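CysE, serine acetyltransferase (Brucella abortus, PDB 4HZD) probably catalyses transfer of the acetyl group from acetyl-coenzyme A to L-serine, giving O-acetylserine for cysteine biosynthesis. Local coordinates at residues V93-V98 with S106-P111. Sequence-based numbering, arbitrary orientation.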
ATOM      1  N   VAL A  93      27.004  15.341  13.315  1.00 23.41           N
ATOM      2  CA  VAL A  93      26.924  16.574  14.122  1.00 24.95           C
ATOM      3  C   VAL A  93      25.446  16.960  14.393  1.00 25.17           C
ATOM      4  O   VAL A  93      25.106  17.412  15.494  1.00 23.87           O
ATOM      5  CB  VAL A  93      27.760  17.749  13.565  1.00 27.44           C
ATOM      6  CG1 VAL A  93      29.231  17.361  13.514  1.00 29.37           C
ATOM      7  CG2 VAL A  93      27.319  18.157  12.184  1.00 30.48           C
ATOM      8  N   ASP A  94      24.569  16.737  13.410  1.00 23.97           N
ATOM      9  CA  ASP A  94      23.133  17.005  13.601  1.00 23.37           C
ATOM     10  C   ASP A  94      22.532  16.089  14.667  1.00 23.96           C
ATOM     11  O   ASP A  94      21.700  16.516  15.477  1.00 25.45           O
ATOM     12  CB  ASP A  94      22.354  16.881  12.282  1.00 21.99           C
ATOM     13  CG  ASP A  94      22.605  18.021  11.319  1.00 22.84           C
ATOM     14  OD1 ASP A  94      23.199  19.068  11.681  1.00 23.80           O
ATOM     15  OD2 ASP A  94      22.198  17.883  10.152  1.00 23.26           O
ATOM     16  N   ILE A  95      22.947  14.820  14.661  1.00 26.45           N
ATOM     17  CA  ILE A  95      22.540  13.853  15.682  1.00 22.82           C
ATOM     18  C   ILE A  95      23.083  14.256  17.066  1.00 25.07           C
ATOM     19  O   ILE A  95      22.345  14.259  18.070  1.00 21.69           O
ATOM     20  CB  ILE A  95      23.013  12.418  15.315  1.00 22.42           C
ATOM     21  CG1 ILE A  95      22.211  11.844  14.140  1.00 20.41           C
ATOM     22  CG2 ILE A  95      22.918  11.480  16.524  1.00 20.59           C
ATOM     23  CD1 ILE A  95      22.758  10.491  13.680  1.00 20.20           C
ATOM     24  N   GLN A  96      24.374  14.601  17.096  1.00 23.72           N
ATOM     25  CA  GLN A  96      25.014  15.110  18.306  1.00 27.43           C
ATOM     26  C   GLN A  96      24.348  16.384  18.862  1.00 27.08           C
ATOM     27  O   GLN A  96      24.226  16.510  20.076  1.00 26.16           O
ATOM     28  CB  GLN A  96      26.549  15.263  18.117  1.00 28.94           C
ATOM     29  CG  GLN A  96      27.305  15.591  19.405  1.00 30.40           C
ATOM     30  CD  GLN A  96      27.507  14.382  20.320  1.00 31.78           C
ATOM     31  OE1 GLN A  96      27.656  13.242  19.870  1.00 32.69           O
ATOM     32  NE2 GLN A  96      27.507  14.635  21.615  1.00 34.95           N
ATOM     33  N   ALA A  97      23.843  17.268  17.990  1.00 25.46           N
ATOM     34  CA  ALA A  97      23.062  18.431  18.428  1.00 27.02           C
ATOM     35  C   ALA A  97      21.832  18.050  19.247  1.00 27.45           C
ATOM     36  O   ALA A  97      21.556  18.658  20.294  1.00 25.11           O
ATOM     37  CB  ALA A  97      22.642  19.300  17.250  1.00 24.15           C
ATOM     38  N   VAL A  98      21.073  17.070  18.759  1.00 25.31           N
ATOM     39  CA  VAL A  98      19.881  16.635  19.491  1.00 27.30           C
ATOM     40  C   VAL A  98      20.305  16.064  20.829  1.00 26.06           C
ATOM     41  O   VAL A  98      19.714  16.373  21.860  1.00 27.30           O
ATOM     42  CB  VAL A  98      19.048  15.551  18.742  1.00 26.88           C
ATOM     43  CG1 VAL A  98      17.851  15.126  19.592  1.00 26.99           C
ATOM     44  CG2 VAL A  98      18.554  16.085  17.401  1.00 26.04           C
ATOM     45  N   SER A 106      17.175  10.336  25.517  1.00 38.83           N
ATOM     46  CA  SER A 106      18.506   9.912  26.008  1.00 40.43           C
ATOM     47  C   SER A 106      19.392   9.168  25.003  1.00 41.26           C
ATOM     48  O   SER A 106      20.472   8.715  25.375  1.00 39.86           O
ATOM     49  CB  SER A 106      18.365   9.063  27.270  1.00 40.47           C
ATOM     50  OG  SER A 106      17.747   9.828  28.290  1.00 47.79           O
ATOM     51  N   ARG A 107      18.972   9.043  23.740  1.00 34.80           N
ATOM     52  CA  ARG A 107      19.706   8.132  22.845  1.00 30.56           C
ATOM     53  C   ARG A 107      20.034   8.740  21.475  1.00 27.24           C
ATOM     54  O   ARG A 107      19.225   9.468  20.906  1.00 23.76           O
ATOM     55  CB  ARG A 107      18.943   6.791  22.712  1.00 30.00           C
ATOM     56  CG  ARG A 107      18.547   6.145  24.063  1.00 31.13           C
ATOM     57  CD  ARG A 107      17.619   4.951  23.872  1.00 29.69           C
ATOM     58  NE  ARG A 107      16.455   5.334  23.063  1.00 29.91           N
ATOM     59  CZ  ARG A 107      15.599   4.481  22.527  1.00 30.51           C
ATOM     60  NH1 ARG A 107      15.751   3.171  22.729  1.00 29.56           N
ATOM     61  NH2 ARG A 107      14.588   4.937  21.781  1.00 26.90           N
ATOM     62  N   PHE A 108      21.233   8.451  20.957  1.00 26.50           N
ATOM     63  CA  PHE A 108      21.593   8.795  19.583  1.00 24.93           C
ATOM     64  C   PHE A 108      20.564   8.252  18.572  1.00 24.25           C
ATOM     65  O   PHE A 108      20.326   8.844  17.494  1.00 22.11           O
ATOM     66  CB  PHE A 108      22.975   8.235  19.248  1.00 26.24           C
ATOM     67  CG  PHE A 108      24.086   8.873  20.009  1.00 27.46           C
ATOM     68  CD1 PHE A 108      24.261  10.253  19.984  1.00 28.01           C
ATOM     69  CD2 PHE A 108      24.974   8.104  20.734  1.00 30.12           C
ATOM     70  CE1 PHE A 108      25.273  10.867  20.689  1.00 30.53           C
ATOM     71  CE2 PHE A 108      26.002   8.716  21.447  1.00 34.32           C
ATOM     72  CZ  PHE A 108      26.154  10.102  21.415  1.00 28.45           C
ATOM     73  N   MET A 109      19.935   7.138  18.935  1.00 22.74           N
ATOM     74  CA  MET A 109      18.938   6.486  18.051  1.00 26.14           C
ATOM     75  C   MET A 109      17.629   7.294  17.936  1.00 25.57           C
ATOM     76  O   MET A 109      16.905   7.168  16.931  1.00 25.02           O
ATOM     77  CB  MET A 109      18.629   5.084  18.588  1.00 25.55           C
ATOM     78  CG  MET A 109      17.772   4.248  17.651  1.00 27.79           C
ATOM     79  SD  MET A 109      17.768   2.531  18.185  1.00 25.86           S
ATOM     80  CE  MET A 109      16.510   2.401  19.426  1.00 24.32           C
ATOM     81  N   ASP A 110      17.331   8.125  18.949  1.00 25.88           N
ATOM     82  CA  ASP A 110      16.053   8.860  18.989  1.00 24.74           C
ATOM     83  C   ASP A 110      15.856   9.774  17.768  1.00 22.64           C
ATOM     84  O   ASP A 110      14.826   9.678  17.118  1.00 24.02           O
ATOM     85  CB  ASP A 110      15.812   9.594  20.345  1.00 26.51           C
ATOM     86  CG  ASP A 110      15.741   8.630  21.537  1.00 27.53           C
ATOM     87  OD1 ASP A 110      15.318   7.473  21.372  1.00 32.19           O
ATOM     88  OD2 ASP A 110      16.145   9.007  22.645  1.00 30.93           O
ATOM     89  N   PRO A 111      16.828  10.662  17.445  1.00 21.79           N
ATOM     90  CA  PRO A 111      16.609  11.422  16.182  1.00 21.40           C
ATOM     91  C   PRO A 111      16.551  10.560  14.896  1.00 21.82           C
ATOM     92  O   PRO A 111      15.735  10.837  13.982  1.00 22.15           O
ATOM     93  CB  PRO A 111      17.822  12.375  16.110  1.00 21.62           C
ATOM     94  CG  PRO A 111      18.827  11.824  17.119  1.00 20.41           C
ATOM     95  CD  PRO A 111      17.992  11.177  18.192  1.00 21.05           C
TER
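The guanidinium of Arg107 meets the carboxylate of Asp110 at its edge, in plane. Arg107 NE and NH2 grip the carboxylate side-on, both on the single oxygen OD1. The shorter bond, Arg107 NH2 to Asp110 OD1 at 2.7 Å, runs nearly along the C-O axis, while NE comes from above the carboxylate plane. The other oxygen, OD2, accepts a weak hydrogen bond from the backbone N of Arg107. The Phe108 ring is met obliquely by Ile95 CG2 and Gln96 OE1. Gln96 lies alongside it, its amide plane turned 53° from the ring. The Gln96 chain leaves with CG anti to the backbone N and bends at chi2 (77°), so that Gln96 OE1 lies 3.5 Å from Phe108 CE1. Ile95 CG2, anti to the backbone N, sits 3.8 Å from Phe108 O. The same methyl touches Phe108 CD1 and Pro111 CG. Both segments belong to the helical N-terminal region of serine acetyltransferase, apart from the left-handed beta-helix. Here helix 87-101 packs on Phe108 and on Pro111 of helix 109-113, and the join across the two segments is largely apolar. Val98 and Pro111 pass side by side, pointing opposite ways, with Val98 CG2 4.0 Å from Pro111 CB. Phe118 of helix 116-132 touches both Ile95 and Pro111. The remaining terminal nitrogen, Arg107 NH1, forms a salt bridge with Asp137 of a second subunit.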